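Local coordinates for putative branched-chain amino acid aminotransferase IlvE (Streptococcus mutans, PDB 4DQN), which probably transfers the amino group between leucine, isoleucine or valine and 2-oxoglutarate, using pyridoxal 5'-phosphate, in the biosynthesis of branched-chain amino acids, at residues A[20-25]-A[112-117]; A[170-175]-A[299-304]; A[276-281]-A[306-311]. All blocks are in the same frame, centred on the assembly; numbering follows the deposited sequence.

The three contacts lie in two distant parts of the subunit. Interaction 1 joins the entry to the first strand of the antiparallel sheet to the end of helix 100-113. Interactions 2 and 3 sit on the other side of the chain's centre in the mixed sheet, their centres about 41 and 43 Å from that of interaction 1. Interaction 2, which pairs strands 168-172 and 292-301, has its centre about 13 Å from that of interaction 3. Strands 292-301 and 304-307 connect them: Val-299 O probably accepts a hydrogen bond from His-306 N (2.8 Å), and Val-299 also packs against Phe-308. All three lie away from Lys-188, the predicted cofactor-binding lysine.

Interaction 1: residues A[20-25]-A[112-117]; sequences KLPFRY and RANEEY
The side-chain amide of Asn-114 grips the backbone of Phe-23 at two points. Asn-114 ND2 donates to Phe-23 O (2.9 Å, N-H...O angle 160°), lying 32° out of the carbonyl plane, while Asn-114 OD1 receives a weak bond from Phe-23 N (3.3 Å). A third bond, from ND2 to Val-110 O in the last turns of helix 100-113, further fixes the rotation of this buried amide. With CG beside its own backbone N (chi1 -63°), the group projects from the residue at which the chain leaves the helix. Asn-114 thus ties a helix end to the loop that leads into strand 24-30, in the antiparallel sheet of this class-IV aminotransferase subunit. Apolar groups flank the amide. Pro-22 CD lies 3.3 Å from Asn-114 OD1 and also meets the Tyr-117 ring at CE1 (3.5 Å), the proline and tyrosine side chains reaching toward each other tip to tip. Leu-21 slides past Tyr-117 in the opposite direction and sets its CG over one face of the ring, 3.9 Å from the centroid, in a CH-pi contact; its CD2 reaches Tyr-117 CB. At the helix end, Phe-23 CB packs on Ala-113 CB (3.9 Å), and CD2 of the phenylalanine approaches the Ala-113 carbonyl oxygen. Leu-127 of strand 126-136 touches both Leu-21 and Tyr-117, joining this packing to the sheet.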
loop_
_atom_site.group_PDB
_atom_site.type_symbol
_atom_site.label_atom_id
_atom_site.label_comp_id
_atom_site.label_asym_id
_atom_site.label_seq_id
_atom_site.Cartn_x
_atom_site.Cartn_y
_atom_site.Cartn_z
ATOM N N LYS A 20 -0.456 -23.660 7.555
ATOM C CA LYS A 20 -1.742 -23.922 6.908
ATOM C C LYS A 20 -2.601 -24.860 7.752
ATOM O O LYS A 20 -2.394 -26.073 7.752
ATOM C CB LYS A 20 -1.519 -24.523 5.521
ATOM C CG LYS A 20 -2.797 -24.715 4.714
ATOM C CD LYS A 20 -2.473 -25.370 3.368
ATOM C CE LYS A 20 -3.696 -26.076 2.809
ATOM N NZ LYS A 20 -3.310 -27.267 1.989
ATOM N N LEU A 21 -3.565 -24.295 8.470
ATOM C CA LEU A 21 -4.440 -25.075 9.344
ATOM C C LEU A 21 -5.641 -25.615 8.558
ATOM O O LEU A 21 -5.922 -25.136 7.458
ATOM C CB LEU A 21 -4.889 -24.223 10.545
ATOM C CG LEU A 21 -4.055 -24.373 11.831
ATOM C CD1 LEU A 21 -2.582 -24.233 11.544
ATOM C CD2 LEU A 21 -4.470 -23.358 12.898
ATOM N N PRO A 22 -6.334 -26.637 9.091
ATOM C CA PRO A 22 -7.433 -27.232 8.311
ATOM C C PRO A 22 -8.557 -26.279 7.873
ATOM O O PRO A 22 -9.028 -26.436 6.744
ATOM C CB PRO A 22 -8.000 -28.298 9.257
ATOM C CG PRO A 22 -6.847 -28.679 10.125
ATOM C CD PRO A 22 -6.054 -27.405 10.319
ATOM N N PHE A 23 -8.977 -25.326 8.707
ATOM C CA PHE A 23 -10.135 -24.491 8.359
ATOM C C PHE A 23 -9.859 -22.995 8.479
ATOM O O PHE A 23 -9.144 -22.575 9.391
ATOM C CB PHE A 23 -11.329 -24.850 9.258
ATOM C CG PHE A 23 -11.765 -26.273 9.122
ATOM C CD1 PHE A 23 -12.538 -26.673 8.035
ATOM C CD2 PHE A 23 -11.382 -27.218 10.059
ATOM C CE1 PHE A 23 -12.924 -27.997 7.891
ATOM C CE2 PHE A 23 -11.767 -28.542 9.925
ATOM C CZ PHE A 23 -12.535 -28.933 8.839
ATOM N N ARG A 24 -10.399 -22.203 7.545
ATOM C CA ARG A 24 -10.458 -20.742 7.700
ATOM C C ARG A 24 -11.877 -20.331 7.469
ATOM O O ARG A 24 -12.624 -21.033 6.783
ATOM C CB ARG A 24 -9.695 -19.972 6.621
ATOM C CG ARG A 24 -8.325 -20.372 6.316
ATOM C CD ARG A 24 -8.271 -21.058 4.980
ATOM N NE ARG A 24 -8.269 -22.469 5.232
ATOM C CZ ARG A 24 -7.253 -23.110 5.776
ATOM N NH1 ARG A 24 -6.117 -22.477 6.097
ATOM N NH2 ARG A 24 -7.374 -24.404 5.971
ATOM N N TYR A 25 -12.233 -19.166 7.999
ATOM C CA TYR A 25 -13.506 -18.523 7.692
ATOM C C TYR A 25 -13.358 -17.650 6.447
ATOM O O TYR A 25 -12.324 -17.008 6.243
ATOM C CB TYR A 25 -13.910 -17.661 8.884
ATOM C CG TYR A 25 -15.117 -16.766 8.703
ATOM C CD1 TYR A 25 -15.015 -15.531 8.053
ATOM C CD2 TYR A 25 -16.341 -17.123 9.234
ATOM C CE1 TYR A 25 -16.116 -14.699 7.921
ATOM C CE2 TYR A 25 -17.448 -16.298 9.109
ATOM C CZ TYR A 25 -17.330 -15.094 8.455
ATOM O OH TYR A 25 -18.435 -14.277 8.354
ATOM N N ARG A 112 -12.635 -22.386 17.313
ATOM C CA ARG A 112 -13.323 -23.658 17.546
ATOM C C ARG A 112 -12.977 -24.707 16.490
ATOM O O ARG A 112 -12.701 -25.857 16.841
ATOM C CB ARG A 112 -14.848 -23.469 17.660
ATOM C CG ARG A 112 -15.287 -22.637 18.867
ATOM C CD ARG A 112 -16.791 -22.746 19.138
ATOM N NE ARG A 112 -17.569 -22.569 17.913
ATOM C CZ ARG A 112 -18.257 -21.471 17.612
ATOM N NH1 ARG A 112 -18.268 -20.448 18.455
ATOM N NH2 ARG A 112 -18.937 -21.398 16.470
ATOM N N ALA A 113 -12.941 -24.322 15.209
ATOM C CA ALA A 113 -12.716 -25.306 14.149
ATOM C C ALA A 113 -11.292 -25.857 14.180
ATOM O O ALA A 113 -11.022 -26.950 13.672
ATOM C CB ALA A 113 -13.032 -24.704 12.771
ATOM N N ASN A 114 -10.384 -25.085 14.774
ATOM C CA ASN A 114 -8.970 -25.458 14.853
ATOM C C ASN A 114 -8.492 -25.539 16.304
ATOM O O ASN A 114 -7.317 -25.294 16.581
ATOM C CB ASN A 114 -8.105 -24.415 14.123
ATOM C CG ASN A 114 -8.409 -24.333 12.639
ATOM O OD1 ASN A 114 -8.013 -25.207 11.871
ATOM N ND2 ASN A 114 -9.091 -23.269 12.223
ATOM N N GLU A 115 -9.381 -25.896 17.228
ATOM C CA GLU A 115 -9.065 -25.767 18.657
ATOM C C GLU A 115 -7.895 -26.624 19.099
ATOM O O GLU A 115 -7.196 -26.302 20.071
ATOM C CB GLU A 115 -10.297 -26.029 19.543
ATOM C CG GLU A 115 -10.128 -25.440 20.958
ATOM C CD GLU A 115 -11.425 -25.307 21.754
ATOM O OE1 GLU A 115 -12.409 -24.723 21.238
ATOM O OE2 GLU A 115 -11.449 -25.769 22.919
ATOM N N GLU A 116 -7.651 -27.706 18.377
ATOM C CA GLU A 116 -6.562 -28.587 18.756
ATOM C C GLU A 116 -5.211 -27.937 18.433
ATOM O O GLU A 116 -4.157 -28.420 18.859
ATOM C CB GLU A 116 -6.733 -29.968 18.106
ATOM C CG GLU A 116 -6.541 -30.002 16.578
ATOM C CD GLU A 116 -7.733 -29.469 15.760
ATOM O OE1 GLU A 116 -8.685 -28.878 16.326
ATOM O OE2 GLU A 116 -7.709 -29.646 14.520
ATOM N N TYR A 117 -5.234 -26.819 17.704
ATOM C CA TYR A 117 -3.990 -26.088 17.425
ATOM C C TYR A 117 -3.732 -24.943 18.405
ATOM O O TYR A 117 -2.679 -24.294 18.353
ATOM C CB TYR A 117 -3.970 -25.555 15.981
ATOM C CG TYR A 117 -3.873 -26.642 14.946
ATOM C CD1 TYR A 117 -5.018 -27.242 14.437
ATOM C CD2 TYR A 117 -2.640 -27.073 14.478
ATOM C CE1 TYR A 117 -4.939 -28.241 13.500
ATOM C CE2 TYR A 117 -2.551 -28.072 13.531
ATOM C CZ TYR A 117 -3.711 -28.651 13.052
ATOM O OH TYR A 117 -3.650 -29.648 12.108
#

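Interaction 2: residues A[170-175]-A[299-304]; sequences FLIQDD and VQHGDD
Ile-172 lies over one face of the His-301 imidazole, while Asp-174 meets the same ring at its edge. The isoleucine crosses the histidine obliquely. Its CG2 approaches His-301 CD2 to 3.4 Å, and its CD1 makes a CH-pi contact 4.2 Å from the ring centroid. His-301 CG, anti to the backbone N (chi1 -167°), lies against CB and CD1 of Ile-172. Asp-174 runs at about a right angle to the histidine side chain, with the carboxylate and ring planes turned 54° apart. His-301 NE2 nevertheless donates almost in its own ring plane to the syn lone pair of Asp-174 OD2 (2.9 Å, N-H...O angle 157°). The other carboxylate oxygen, Asp-174 OD1, is hydrogen-bonded to His-219 ND1, so the acid links two imidazoles. The contact joins strands 168-172 and 292-301, parallel neighbours in the mixed sheet, with Asp-174 in the loop that follows the first. The strands are joined by bonds from Gln-300 N to Phe-170 O (2.9 Å) and from Ile-172 N to Gln-300 O (2.8 Å). Val-299 shares the sheet face with Ile-172, and its CG1 packs against Ile-172 CD1 (3.7 Å). On the opposite face of the sheet, Leu-171 CD1 meets Gln-300 CG. The glutamine chain then bends at chi2, and its NE2 donates to Gly-302 O within the type II' turn from His-301 to Asp-304. A water continues the connection beyond the paired backbone: it donates to Ile-172 O and accepts from Gly-302 N (3.0 Å).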
loop_
_atom_site.group_PDB
_atom_site.type_symbol
_atom_site.label_atom_id
_atom_site.label_comp_id
_atom_site.label_asym_id
_atom_site.label_seq_id
_atom_site.Cartn_x
_atom_site.Cartn_y
_atom_site.Cartn_z
ATOM N N PHE A 170 17.101 -0.923 18.769
ATOM C CA PHE A 170 16.350 -0.402 17.630
ATOM C C PHE A 170 17.050 0.803 17.047
ATOM O O PHE A 170 17.824 1.468 17.747
ATOM C CB PHE A 170 14.938 -0.017 18.059
ATOM C CG PHE A 170 14.089 -1.198 18.420
ATOM C CD1 PHE A 170 13.293 -1.816 17.458
ATOM C CD2 PHE A 170 14.117 -1.715 19.705
ATOM C CE1 PHE A 170 12.518 -2.918 17.781
ATOM C CE2 PHE A 170 13.345 -2.814 20.041
ATOM C CZ PHE A 170 12.540 -3.415 19.078
ATOM N N LEU A 171 16.765 1.084 15.778
ATOM C CA LEU A 171 17.446 2.147 15.030
ATOM C C LEU A 171 16.472 3.243 14.579
ATOM O O LEU A 171 15.451 2.954 13.954
ATOM C CB LEU A 171 18.145 1.550 13.796
ATOM C CG LEU A 171 18.686 2.536 12.750
ATOM C CD1 LEU A 171 19.879 3.294 13.318
ATOM C CD2 LEU A 171 19.064 1.833 11.444
ATOM N N ILE A 172 16.774 4.498 14.898
ATOM C CA ILE A 172 16.049 5.613 14.272
ATOM C C ILE A 172 16.757 6.017 12.979
ATOM O O ILE A 172 17.907 6.454 13.021
ATOM C CB ILE A 172 15.963 6.824 15.206
ATOM C CG1 ILE A 172 15.213 6.439 16.484
ATOM C CG2 ILE A 172 15.264 7.979 14.504
ATOM C CD1 ILE A 172 15.183 7.531 17.542
ATOM N N GLN A 173 16.086 5.860 11.836
ATOM C CA GLN A 173 16.712 6.126 10.538
ATOM C C GLN A 173 15.848 7.113 9.765
ATOM O O GLN A 173 14.858 6.728 9.143
ATOM C CB GLN A 173 16.914 4.816 9.744
ATOM C CG GLN A 173 17.700 4.958 8.425
ATOM C CD GLN A 173 19.172 5.297 8.632
ATOM O OE1 GLN A 173 19.763 4.946 9.653
ATOM N NE2 GLN A 173 19.770 5.987 7.659
ATOM N N ASP A 174 16.245 8.386 9.794
ATOM C CA ASP A 174 15.369 9.494 9.395
ATOM C C ASP A 174 15.040 9.633 7.903
ATOM O O ASP A 174 14.157 10.416 7.545
ATOM C CB ASP A 174 15.915 10.822 9.937
ATOM C CG ASP A 174 15.724 10.952 11.427
ATOM O OD1 ASP A 174 14.553 11.061 11.842
ATOM O OD2 ASP A 174 16.725 10.940 12.181
ATOM N N ASP A 175 15.728 8.889 7.039
ATOM C CA ASP A 175 15.429 8.958 5.602
ATOM C C ASP A 175 14.396 7.921 5.101
ATOM O O ASP A 175 14.329 7.642 3.901
ATOM C CB ASP A 175 16.715 8.908 4.758
ATOM C CG ASP A 175 17.635 7.764 5.149
ATOM O OD1 ASP A 175 17.528 7.271 6.295
ATOM O OD2 ASP A 175 18.484 7.373 4.316
ATOM N N VAL A 299 18.546 2.535 21.863
ATOM C CA VAL A 299 18.111 3.081 20.588
ATOM C C VAL A 299 19.284 3.846 19.965
ATOM O O VAL A 299 19.900 4.687 20.627
ATOM C CB VAL A 299 16.889 4.010 20.759
ATOM C CG1 VAL A 299 16.592 4.730 19.459
ATOM C CG2 VAL A 299 15.664 3.195 21.182
ATOM N N GLN A 300 19.611 3.510 18.717
ATOM C CA GLN A 300 20.636 4.208 17.950
ATOM C C GLN A 300 20.011 5.366 17.170
ATOM O O GLN A 300 19.006 5.190 16.463
ATOM C CB GLN A 300 21.300 3.235 16.965
ATOM C CG GLN A 300 22.493 3.807 16.170
ATOM C CD GLN A 300 23.759 3.893 16.998
ATOM O OE1 GLN A 300 24.054 2.992 17.778
ATOM N NE2 GLN A 300 24.521 4.977 16.830
ATOM N N HIS A 301 20.595 6.552 17.306
ATOM C CA HIS A 301 20.149 7.702 16.533
ATOM C C HIS A 301 21.344 8.563 16.128
ATOM O O HIS A 301 21.939 9.243 16.970
ATOM C CB HIS A 301 19.167 8.540 17.345
ATOM C CG HIS A 301 18.428 9.546 16.525
ATOM N ND1 HIS A 301 17.808 10.649 17.075
ATOM C CD2 HIS A 301 18.194 9.610 15.193
ATOM C CE1 HIS A 301 17.233 11.352 16.116
ATOM N NE2 HIS A 301 17.444 10.739 14.965
ATOM N N GLY A 302 21.688 8.550 14.842
ATOM C CA GLY A 302 22.916 9.200 14.398
ATOM C C GLY A 302 24.086 8.511 15.084
ATOM O O GLY A 302 24.124 7.270 15.123
ATOM N N ASP A 303 25.001 9.300 15.656
ATOM C CA ASP A 303 26.155 8.777 16.401
ATOM C C ASP A 303 25.760 8.139 17.729
ATOM O O ASP A 303 26.506 7.332 18.292
ATOM C CB ASP A 303 27.125 9.915 16.758
ATOM C CG ASP A 303 27.866 10.463 15.561
ATOM O OD1 ASP A 303 27.757 9.873 14.474
ATOM O OD2 ASP A 303 28.590 11.476 15.709
ATOM N N ASP A 304 24.607 8.527 18.257
ATOM C CA ASP A 304 24.328 8.235 19.660
ATOM C C ASP A 304 23.562 6.939 19.871
ATOM O O ASP A 304 22.654 6.600 19.111
ATOM C CB ASP A 304 23.610 9.413 20.319
ATOM C CG ASP A 304 24.364 10.720 20.136
ATOM O OD1 ASP A 304 25.608 10.720 20.302
ATOM O OD2 ASP A 304 23.718 11.744 19.820
HETATM O O HOH W 1 20.071 7.516 12.486
#

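Interaction 3: residues A[276-281]-A[306-311]; sequences DELDKF and HVFYSE
The imidazole of His-306 carries Leu-278 CB over the centre of one face, and a water lies in plane at its edge. Leu-278 CB sits 3.7 Å from the ring centroid, only 5° off the normal, in a well-centred CH-pi contact; the two side chains slide past each other in opposite directions. The leucine's CD1 extends the contact to His-306 CB (4.1 Å). Phe-308 presents one face to His-306 CD2, which is offset toward the phenyl rim, while Phe-281 O lies near the plane at the phenyl edge, 3.5 Å from Phe-308 CD1. Phe-308 CE1 also packs on Leu-278 CB (4.1 Å), and CD1 of the same phenyl touches Phe-281 CB (3.9 Å). Leu-278 and the His-306 and Phe-308 rings thus pack as one group, the last two also touching within their own segment. His-306 CG, anti to the backbone N (chi1 -172°), is itself among the ring atoms that face Leu-278 CB.

The polar connection between the segments runs through the water at the imidazole edge. It donates to Phe-281 O (2.8 Å) and, over a longer distance, to Leu-278 O; its third partner is His-306 NE2 at 2.7 Å. Leu-278 O also accepts a backbone bond from Phe-281 N (3.1 Å), the residue just after the 3-10 segment 278-280. Beyond the two segments, Phe-308 rests on Ala-284, Ile-296 and Val-299, side chains of strands 281-288 and 292-301. The contact thus packs the 3-10 turn leading into strand 281-288 against the end of strand 304-307, at the margin of the mixed sheet of this class-IV aminotransferase fold.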
loop_
_atom_site.group_PDB
_atom_site.type_symbol
_atom_site.label_atom_id
_atom_site.label_comp_id
_atom_site.label_asym_id
_atom_site.label_seq_id
_atom_site.Cartn_x
_atom_site.Cartn_y
_atom_site.Cartn_z
ATOM N N ASP A 276 14.715 14.230 21.445
ATOM C CA ASP A 276 15.795 14.957 22.103
ATOM C C ASP A 276 15.689 14.860 23.617
ATOM O O ASP A 276 16.546 15.376 24.336
ATOM C CB ASP A 276 15.803 16.420 21.667
ATOM C CG ASP A 276 15.984 16.574 20.175
ATOM O OD1 ASP A 276 17.113 16.334 19.685
ATOM O OD2 ASP A 276 14.999 16.937 19.491
ATOM N N GLU A 277 14.644 14.186 24.092
ATOM C CA GLU A 277 14.387 14.057 25.530
ATOM C C GLU A 277 14.338 12.589 25.970
ATOM O O GLU A 277 13.554 12.239 26.845
ATOM C CB GLU A 277 13.061 14.756 25.907
ATOM C CG GLU A 277 11.813 14.102 25.270
ATOM C CD GLU A 277 10.488 14.708 25.705
ATOM O OE1 GLU A 277 10.498 15.832 26.278
ATOM O OE2 GLU A 277 9.436 14.051 25.458
ATOM N N LEU A 278 15.168 11.731 25.382
ATOM C CA LEU A 278 15.113 10.300 25.707
ATOM C C LEU A 278 15.477 9.988 27.164
ATOM O O LEU A 278 15.002 8.998 27.725
ATOM C CB LEU A 278 15.975 9.475 24.744
ATOM C CG LEU A 278 15.533 9.475 23.279
ATOM C CD1 LEU A 278 16.440 8.603 22.432
ATOM C CD2 LEU A 278 14.100 9.012 23.154
ATOM N N ASP A 279 16.294 10.840 27.783
ATOM C CA ASP A 279 16.648 10.682 29.195
ATOM C C ASP A 279 15.435 10.844 30.124
ATOM O O ASP A 279 15.520 10.558 31.319
ATOM C CB ASP A 279 17.746 11.675 29.584
ATOM C CG ASP A 279 17.638 12.984 28.819
ATOM O OD1 ASP A 279 16.765 13.811 29.175
ATOM O OD2 ASP A 279 18.421 13.184 27.855
ATOM N N LYS A 280 14.318 11.308 29.571
ATOM C CA LYS A 280 13.056 11.431 30.311
ATOM C C LYS A 280 12.560 10.052 30.758
ATOM O O LYS A 280 11.759 9.936 31.694
ATOM C CB LYS A 280 12.001 12.100 29.413
ATOM C CG LYS A 280 10.690 12.483 30.083
ATOM C CD LYS A 280 9.681 13.050 29.074
ATOM C CE LYS A 280 8.394 13.469 29.792
ATOM N NZ LYS A 280 7.355 14.040 28.890
ATOM N N PHE A 281 13.052 9.006 30.097
ATOM C CA PHE A 281 12.528 7.658 30.323
ATOM C C PHE A 281 13.512 6.691 30.975
ATOM O O PHE A 281 14.607 6.453 30.468
ATOM C CB PHE A 281 11.968 7.084 29.017
ATOM C CG PHE A 281 10.872 7.914 28.438
ATOM C CD1 PHE A 281 9.680 8.071 29.132
ATOM C CD2 PHE A 281 11.037 8.566 27.219
ATOM C CE1 PHE A 281 8.656 8.848 28.628
ATOM C CE2 PHE A 281 10.018 9.349 26.700
ATOM C CZ PHE A 281 8.817 9.490 27.408
ATOM N N HIS A 306 21.420 5.293 22.858
ATOM C CA HIS A 306 20.829 5.658 24.136
ATOM C C HIS A 306 20.241 4.443 24.845
ATOM O O HIS A 306 19.344 3.777 24.310
ATOM C CB HIS A 306 19.737 6.711 23.950
ATOM C CG HIS A 306 19.219 7.266 25.242
ATOM N ND1 HIS A 306 19.657 8.463 25.764
ATOM C CD2 HIS A 306 18.323 6.773 26.131
ATOM C CE1 HIS A 306 19.047 8.691 26.914
ATOM N NE2 HIS A 306 18.235 7.679 27.161
ATOM N N VAL A 307 20.741 4.160 26.045
ATOM C CA VAL A 307 20.261 3.021 26.822
ATOM C C VAL A 307 19.371 3.539 27.936
ATOM O O VAL A 307 19.798 4.355 28.752
ATOM C CB VAL A 307 21.429 2.181 27.394
ATOM C CG1 VAL A 307 20.911 1.121 28.359
ATOM C CG2 VAL A 307 22.188 1.512 26.272
ATOM N N PHE A 308 18.121 3.094 27.949
ATOM C CA PHE A 308 17.175 3.548 28.961
ATOM C C PHE A 308 17.441 2.893 30.307
ATOM O O PHE A 308 17.650 3.572 31.313
ATOM C CB PHE A 308 15.737 3.264 28.515
ATOM C CG PHE A 308 15.369 3.937 27.226
ATOM C CD1 PHE A 308 14.872 5.232 27.229
ATOM C CD2 PHE A 308 15.534 3.281 26.012
ATOM C CE1 PHE A 308 14.539 5.862 26.047
ATOM C CE2 PHE A 308 15.209 3.904 24.817
ATOM C CZ PHE A 308 14.710 5.197 24.832
ATOM N N TYR A 309 17.435 1.566 30.320
ATOM C CA TYR A 309 17.535 0.826 31.567
ATOM C C TYR A 309 18.755 -0.075 31.552
ATOM O O TYR A 309 19.647 0.054 32.391
ATOM C CB TYR A 309 16.263 0.001 31.798
ATOM C CG TYR A 309 16.278 -0.718 33.125
ATOM C CD1 TYR A 309 16.612 -2.060 33.201
ATOM C CD2 TYR A 309 15.998 -0.043 34.299
ATOM C CE1 TYR A 309 16.647 -2.717 34.405
ATOM C CE2 TYR A 309 16.026 -0.694 35.519
ATOM C CZ TYR A 309 16.357 -2.031 35.557
ATOM O OH TYR A 309 16.387 -2.704 36.752
ATOM N N SER A 310 18.793 -0.985 30.583
ATOM C CA SER A 310 19.901 -1.918 30.441
ATOM C C SER A 310 19.872 -2.562 29.067
ATOM O O SER A 310 18.812 -2.658 28.443
ATOM C CB SER A 310 19.821 -3.009 31.508
ATOM O OG SER A 310 20.765 -4.023 31.223
ATOM N N GLU A 311 21.029 -3.014 28.596
ATOM C CA GLU A 311 21.089 -3.689 27.309
ATOM C C GLU A 311 20.782 -5.163 27.462
ATOM O O GLU A 311 20.489 -5.848 26.480
ATOM C CB GLU A 311 22.471 -3.530 26.676
ATOM C CG GLU A 311 22.725 -2.164 26.090
ATOM C CD GLU A 311 24.092 -2.065 25.455
ATOM O OE1 GLU A 311 24.298 -2.690 24.394
ATOM O OE2 GLU A 311 24.955 -1.366 26.025
HETATM O O HOH W 2 17.044 7.467 29.616
#